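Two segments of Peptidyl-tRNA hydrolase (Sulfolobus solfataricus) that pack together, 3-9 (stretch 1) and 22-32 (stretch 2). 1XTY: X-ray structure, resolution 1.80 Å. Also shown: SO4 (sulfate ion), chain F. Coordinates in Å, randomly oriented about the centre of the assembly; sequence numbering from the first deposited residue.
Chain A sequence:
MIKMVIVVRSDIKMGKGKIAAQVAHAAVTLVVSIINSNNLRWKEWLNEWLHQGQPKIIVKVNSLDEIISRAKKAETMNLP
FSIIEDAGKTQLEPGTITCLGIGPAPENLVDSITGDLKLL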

# COMPACT_ATOMS: atom_id res chain seq x y z
N LYS A 3 -11.60 -8.78 -3.61
CA LYS A 3 -11.03 -7.85 -2.65
C LYS A 3 -9.73 -8.32 -2.01
O LYS A 3 -9.43 -9.51 -1.99
CB LYS A 3 -12.03 -7.54 -1.53
CG LYS A 3 -13.25 -6.76 -2.00
CD LYS A 3 -14.18 -6.46 -0.85
CE LYS A 3 -15.41 -5.71 -1.33
NZ LYS A 3 -16.37 -5.48 -0.22
N MET A 4 -8.97 -7.36 -1.49
CA MET A 4 -7.73 -7.66 -0.80
C MET A 4 -7.97 -7.29 0.65
O MET A 4 -8.54 -6.24 0.94
CB MET A 4 -6.57 -6.82 -1.35
CG MET A 4 -5.28 -7.01 -0.56
SD MET A 4 -3.91 -5.95 -1.09
CE MET A 4 -3.37 -6.82 -2.54
N VAL A 5 -7.55 -8.16 1.56
CA VAL A 5 -7.72 -7.89 2.97
C VAL A 5 -6.35 -7.86 3.64
O VAL A 5 -5.50 -8.71 3.37
CB VAL A 5 -8.57 -8.99 3.66
CG1 VAL A 5 -8.73 -8.67 5.14
CG2 VAL A 5 -9.93 -9.09 2.98
N ILE A 6 -6.14 -6.86 4.49
CA ILE A 6 -4.88 -6.75 5.21
C ILE A 6 -5.21 -6.76 6.70
O ILE A 6 -6.00 -5.95 7.19
CB ILE A 6 -4.12 -5.44 4.87
CG1 ILE A 6 -3.74 -5.43 3.39
CG2 ILE A 6 -2.85 -5.35 5.71
CD1 ILE A 6 -4.82 -4.92 2.48
N VAL A 7 -4.62 -7.71 7.41
CA VAL A 7 -4.83 -7.86 8.85
C VAL A 7 -3.68 -7.23 9.61
O VAL A 7 -2.53 -7.67 9.50
CB VAL A 7 -4.93 -9.36 9.22
CG1 VAL A 7 -5.29 -9.50 10.70
CG2 VAL A 7 -5.98 -10.04 8.35
N VAL A 8 -3.98 -6.21 10.40
CA VAL A 8 -2.96 -5.50 11.17
C VAL A 8 -2.98 -5.88 12.66
O VAL A 8 -4.06 -6.04 13.24
CB VAL A 8 -3.16 -3.98 11.05
CG1 VAL A 8 -2.08 -3.24 11.83
CG2 VAL A 8 -3.15 -3.57 9.59
N ARG A 9 -1.80 -6.01 13.26
CA ARG A 9 -1.68 -6.35 14.68
C ARG A 9 -1.92 -5.11 15.54
O ARG A 9 -1.29 -4.07 15.32
CB ARG A 9 -0.28 -6.88 15.00
CG ARG A 9 -0.04 -8.31 14.57
CD ARG A 9 1.35 -8.76 14.97
NE ARG A 9 1.51 -8.83 16.42
CZ ARG A 9 2.68 -9.06 17.02
NH1 ARG A 9 3.77 -9.23 16.29
NH2 ARG A 9 2.75 -9.13 18.34
N GLN A 22 3.30 -0.15 6.59
CA GLN A 22 3.21 -1.61 6.71
C GLN A 22 2.12 -2.20 5.81
O GLN A 22 2.33 -3.22 5.16
CB GLN A 22 2.95 -2.02 8.17
CG GLN A 22 3.99 -1.50 9.16
CD GLN A 22 5.39 -2.03 8.90
OE1 GLN A 22 6.36 -1.28 8.89
NE2 GLN A 22 5.50 -3.34 8.69
N VAL A 23 0.95 -1.55 5.78
CA VAL A 23 -0.16 -2.02 4.95
C VAL A 23 0.21 -1.90 3.47
O VAL A 23 -0.11 -2.78 2.67
CB VAL A 23 -1.45 -1.21 5.26
CG1 VAL A 23 -2.54 -1.53 4.24
CG2 VAL A 23 -1.95 -1.56 6.66
N ALA A 24 0.89 -0.81 3.11
CA ALA A 24 1.31 -0.61 1.73
C ALA A 24 2.33 -1.69 1.36
O ALA A 24 2.39 -2.14 0.22
CB ALA A 24 1.92 0.79 1.56
N HIS A 25 3.15 -2.08 2.33
CA HIS A 25 4.17 -3.11 2.14
C HIS A 25 3.46 -4.43 1.85
O HIS A 25 3.83 -5.17 0.94
CB HIS A 25 5.03 -3.23 3.40
CG HIS A 25 6.32 -3.98 3.21
ND1 HIS A 25 6.54 -4.82 2.14
CD2 HIS A 25 7.43 -4.04 3.98
CE1 HIS A 25 7.74 -5.36 2.26
NE2 HIS A 25 8.30 -4.91 3.36
N ALA A 26 2.43 -4.73 2.63
CA ALA A 26 1.67 -5.96 2.45
C ALA A 26 1.03 -6.01 1.07
O ALA A 26 1.08 -7.03 0.39
CB ALA A 26 0.59 -6.08 3.53
N ALA A 27 0.43 -4.89 0.64
CA ALA A 27 -0.23 -4.84 -0.66
C ALA A 27 0.72 -4.99 -1.84
O ALA A 27 0.43 -5.74 -2.78
CB ALA A 27 -1.03 -3.54 -0.79
N VAL A 28 1.84 -4.28 -1.81
CA VAL A 28 2.80 -4.35 -2.91
C VAL A 28 3.43 -5.74 -3.02
O VAL A 28 3.57 -6.28 -4.11
CB VAL A 28 3.92 -3.29 -2.75
CG1 VAL A 28 5.00 -3.50 -3.80
CG2 VAL A 28 3.31 -1.90 -2.88
N THR A 29 3.79 -6.32 -1.88
CA THR A 29 4.38 -7.65 -1.88
C THR A 29 3.41 -8.67 -2.50
O THR A 29 3.81 -9.53 -3.26
CB THR A 29 4.78 -8.08 -0.46
OG1 THR A 29 5.86 -7.24 -0.01
CG2 THR A 29 5.25 -9.53 -0.43
N LEU A 30 2.12 -8.55 -2.17
CA LEU A 30 1.12 -9.46 -2.73
C LEU A 30 1.06 -9.32 -4.25
O LEU A 30 1.18 -10.31 -4.98
CB LEU A 30 -0.27 -9.16 -2.15
CG LEU A 30 -0.63 -9.75 -0.79
CD1 LEU A 30 -1.98 -9.19 -0.34
CD2 LEU A 30 -0.68 -11.27 -0.88
N VAL A 31 0.86 -8.09 -4.72
CA VAL A 31 0.76 -7.83 -6.15
C VAL A 31 1.99 -8.31 -6.92
O VAL A 31 1.86 -8.97 -7.96
CB VAL A 31 0.51 -6.31 -6.39
CG1 VAL A 31 0.63 -5.97 -7.86
CG2 VAL A 31 -0.88 -5.94 -5.89
N VAL A 32 3.18 -7.99 -6.43
CA VAL A 32 4.40 -8.42 -7.11
C VAL A 32 4.56 -9.95 -7.10
O VAL A 32 5.00 -10.54 -8.09
CB VAL A 32 5.64 -7.74 -6.50
CG1 VAL A 32 6.92 -8.32 -7.11
CG2 VAL A 32 5.57 -6.24 -6.76
S SO4 F . 6.18 -10.32 18.95
O1 SO4 F . 7.04 -9.13 19.06
O2 SO4 F . 5.66 -10.41 17.58
O3 SO4 F . 5.06 -10.19 19.90
O4 SO4 F . 6.97 -11.52 19.27

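Strand 3-9 lies against helix 22-32 with their axes 9.2 Å apart at closest approach and their N-to-C directions 140° apart, so the two run roughly antiparallel but clearly skewed. No hydrogen bond crosses between them; the contact is made by apolar side chains, and 303 Å² is buried between the stretches, both sides summed. All eight residues in the contact are buried. Alternation along the strand sets the pattern: Met 4, Ile 6 and Val 8 point their CA-to-CB bonds toward the helix, while Val 5 and Val 7 point away. The helix answers with Val 23, Ala 26, Ala 27, Leu 30 and Val 31, spaced by three and four residues so that they fall along one side of it.

Met 4 makes the longest reach. With chi1 and chi2 both t, its chain extends from the strand before turning at chi3 (m), which brings the sulfur over a small residue and the methyl between larger ones: SD lies 3.8 Å from CB of Ala 27, and CE lies 3.5 Å from CD1 of Leu 30 and 4.3 Å from CG2 of Val 31. The single methyl of Ala 27 leaves room for the sulfur, and an unbranched methionine can carry its sulfur and methyl out to these three residues. Leu 30 (m, t), whose CA-to-CB bond points toward the strand, places CD1 against the Met 4 methyl. Of all the residues here, Met 4 has the largest area covered by the other stretch, 73 Å².

The backbones come nearest in register at Ile 6 and Val 23, whose CA atoms are 6.7 Å apart. Ile 6 presents its CG2 methyl to the helix, 4.0 Å from CG2 of Val 23 and 4.1 Å from CB of Ala 26. Ala 26 points toward the strand and ends at CB, a low spot beside the bulkier Val 23. The CB of Val 23 is directed sideways, but with chi1 t its CG2 methyl serves two neighbours on the strand: besides Ile 6, it meets CG2 of Val 8 at 3.8 Å. The short, branched Val 8 thus extends the apolar seam with a smaller covered area.

Backbone hydrogen bonds run along the helix, as from Ala 27 N to Val 23 O (3.0 Å) and Leu 30 N to Ala 26 O (3.2 Å); none goes to the strand. Outside this seam, Arg 9 binds a sulfate, probably from the crystallisation liquor, through NH1 to O2 (2.6 Å) and NH2 to O3 (3.0 Å).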